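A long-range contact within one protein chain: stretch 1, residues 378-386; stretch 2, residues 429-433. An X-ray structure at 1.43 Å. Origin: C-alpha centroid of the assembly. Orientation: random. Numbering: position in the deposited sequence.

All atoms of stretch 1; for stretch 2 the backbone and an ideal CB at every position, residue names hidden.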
# COMPACT_ATOMS: atom_id res chain seq x y z
N LEU A 378 -2.72 14.97 6.98
CA LEU A 378 -3.71 14.27 6.16
C LEU A 378 -4.02 15.05 4.86
O LEU A 378 -4.18 14.45 3.79
CB LEU A 378 -4.97 13.94 6.94
CG LEU A 378 -4.77 12.88 8.06
CD1 LEU A 378 -6.08 12.68 8.82
CD2 LEU A 378 -4.23 11.56 7.47
N SER A 379 -4.02 16.39 4.92
CA SER A 379 -4.25 17.20 3.71
C SER A 379 -3.09 17.12 2.71
O SER A 379 -3.30 17.36 1.52
CB SER A 379 -4.56 18.65 4.07
OG SER A 379 -3.44 19.36 4.48
N SER A 380 -1.89 16.77 3.17
CA SER A 380 -0.73 16.61 2.27
C SER A 380 -0.95 15.48 1.23
O SER A 380 -0.32 15.44 0.19
CB SER A 380 0.59 16.42 3.06
OG SER A 380 0.70 15.10 3.60
N LEU A 381 -1.87 14.59 1.53
CA LEU A 381 -2.28 13.51 0.61
C LEU A 381 -3.13 13.97 -0.57
O LEU A 381 -3.40 13.18 -1.48
CB LEU A 381 -3.00 12.40 1.38
CG LEU A 381 -2.09 11.64 2.37
CD1 LEU A 381 -2.97 10.87 3.35
CD2 LEU A 381 -1.16 10.72 1.59
N ASN A 382 -3.48 15.26 -0.57
CA ASN A 382 -4.19 15.87 -1.72
C ASN A 382 -3.45 15.70 -3.03
O ASN A 382 -4.06 15.66 -4.08
CB ASN A 382 -4.62 17.33 -1.44
CG ASN A 382 -3.50 18.37 -1.36
OD1 ASN A 382 -2.32 18.11 -1.43
ND2 ASN A 382 -3.93 19.63 -1.20
N VAL A 383 -2.12 15.59 -2.98
CA VAL A 383 -1.33 15.37 -4.20
C VAL A 383 -1.76 14.08 -4.91
O VAL A 383 -1.82 14.02 -6.14
CB VAL A 383 0.19 15.41 -3.92
CG1 VAL A 383 0.65 14.26 -3.05
CG2 VAL A 383 0.96 15.41 -5.23
N PHE A 384 -2.09 13.04 -4.14
CA PHE A 384 -2.62 11.81 -4.71
C PHE A 384 -4.05 11.96 -5.20
O PHE A 384 -4.36 11.60 -6.34
CB PHE A 384 -2.48 10.64 -3.69
CG PHE A 384 -1.04 10.39 -3.35
CD1 PHE A 384 -0.20 9.83 -4.28
CD2 PHE A 384 -0.52 10.76 -2.13
CE1 PHE A 384 1.14 9.67 -4.03
CE2 PHE A 384 0.84 10.59 -1.87
CZ PHE A 384 1.66 10.02 -2.80
N ILE A 385 -4.90 12.55 -4.36
CA ILE A 385 -6.32 12.68 -4.70
C ILE A 385 -6.46 13.47 -6.01
O ILE A 385 -7.22 13.09 -6.90
CB ILE A 385 -7.12 13.34 -3.55
CG1 ILE A 385 -7.01 12.50 -2.26
CG2 ILE A 385 -8.57 13.60 -3.94
CD1 ILE A 385 -7.54 11.08 -2.41
N ASN A 386 -5.70 14.55 -6.12
CA ASN A 386 -5.76 15.42 -7.32
C ASN A 386 -5.13 14.77 -8.56
O ASN A 386 -5.45 15.15 -9.70
CB ASN A 386 -5.13 16.77 -7.05
CG ASN A 386 -5.97 17.64 -6.15
OD1 ASN A 386 -7.20 17.54 -6.13
ND2 ASN A 386 -5.31 18.52 -5.38
N UNK A 429 -12.99 15.15 4.67
CA UNK A 429 -12.71 16.44 4.01
C UNK A 429 -11.72 16.26 2.86
O UNK A 429 -11.80 16.92 1.85
CB UNK A 429 -12.16 17.45 5.02
N UNK A 430 -10.79 15.34 3.06
CA UNK A 430 -9.68 15.10 2.14
C UNK A 430 -9.91 13.91 1.19
O UNK A 430 -8.99 13.52 0.45
CB UNK A 430 -8.40 14.87 2.95
N UNK A 431 -11.11 13.36 1.23
CA UNK A 431 -11.54 12.25 0.36
C UNK A 431 -10.76 10.95 0.61
O UNK A 431 -10.62 10.13 -0.28
CB UNK A 431 -11.38 12.66 -1.11
N UNK A 432 -10.25 10.79 1.84
CA UNK A 432 -9.53 9.59 2.28
C UNK A 432 -10.51 8.62 2.95
O UNK A 432 -11.49 9.05 3.58
CB UNK A 432 -8.40 9.96 3.24
N UNK A 433 -10.26 7.33 2.81
CA UNK A 433 -11.11 6.31 3.40
C UNK A 433 -10.53 5.81 4.73
O UNK A 433 -9.47 5.18 4.71
CB UNK A 433 -11.29 5.14 2.42

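At position 429 the backbone is helical (phi/psi -58/-35), CA-to-CB runs sideways, and the ideal CB has no atom of stretch 1 within 5.5 Å. Almost any helix-compatible side chain would serve. The deposited residue is Lys429, a chain extended through chi3 (t, t, t) and bent at chi4 (m); its NZ comes nearer but stays 5.6 Å from Ser379 CB.

Position 430 is better constrained. Its angles (-99/7) mark the first residue after a helix to leave helical geometry, and its CA-to-CB bond points toward stretch 1. The ideal CB lies 4.3 Å from Leu378 O and 4.8 Å from Ser379 CA, so it faces the backbone of Leu378 and Ser379, where the type I turn from Ser379 to Asn382 begins. Leu378 O already accepts from Leu381 N (3.2 Å), and Ser379 O from Asn382 N (3.0 Å). A small or medium polar side chain would suit, as would a compact apolar one. The residue is Asn430, chi1 -77° (m). Its OD1 packs 3.3 Å from Ser379 CA and 3.6 Å from Ser379 CB, both van der Waals contacts; no hydrogen bond crosses between the stretches, and ND2 is satisfied elsewhere in the structure. Also, Asn430 O lies 3.5 Å from Ile385 CG1.

Position 431 has positive phi (65/27), a left-handed conformation that glycine adopts most easily and asparagine or aspartate tolerate well. CA-to-CB points toward stretch 1, with the ideal CB 4.1 Å from Ile385 CG2; an aliphatic stem could lie against that methyl. The deposited Lys431 does this with its CD, 4.1 Å from Ile385 CG2, while the end of the chain leads away. Lys431 O also lies 3.9 Å from Ile385 CD1.

At position 432 the backbone is extended (-93/147). CA-to-CB points toward stretch 1, yet nothing lies within 5.5 Å of the ideal CB, leaving space to be bridged. Across it stand Leu378, Leu381 and Ile385, which favour a branched or long apolar side chain such as leucine, isoleucine or methionine. Leu432 (chi1 -41°, m; chi2 t) fills the gap: CD1 reaches Leu381 CD1 at 3.8 Å and Leu378 CB at 4.1 Å, and CD2 lies 4.1 Å from Ile385 CD1. At 77 Å², it has the largest covered area in this contact.

Position 433 has extended angles (-98/113) and is out of reach of stretch 1, which gives no further basis for choice. The β-branched Val433 fits those angles; its side chain makes no contact with stretch 1.

Stretch 2, residues 429-433: KNKLV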
# COMPACT_ATOMS: atom_id res chain seq x y z
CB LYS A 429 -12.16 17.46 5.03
CG LYS A 429 -11.92 18.86 4.49
CD LYS A 429 -11.38 19.82 5.56
CE LYS A 429 -10.92 21.15 4.96
NZ LYS A 429 -9.61 21.04 4.25
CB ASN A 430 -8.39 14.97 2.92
CG ASN A 430 -7.88 16.31 3.36
OD1 ASN A 430 -7.38 17.07 2.54
ND2 ASN A 430 -8.04 16.64 4.65
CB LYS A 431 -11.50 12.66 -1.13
CG LYS A 431 -12.35 13.91 -1.43
CD LYS A 431 -12.48 14.12 -2.94
CE LYS A 431 -13.37 15.30 -3.31
NZ LYS A 431 -12.91 16.53 -2.64
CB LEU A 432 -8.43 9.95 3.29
CG LEU A 432 -7.63 11.21 3.00
CD1 LEU A 432 -6.67 11.46 4.15
CD2 LEU A 432 -6.89 11.13 1.67
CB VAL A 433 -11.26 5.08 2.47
CG1 VAL A 433 -12.13 4.00 3.09
CG2 VAL A 433 -11.81 5.50 1.10
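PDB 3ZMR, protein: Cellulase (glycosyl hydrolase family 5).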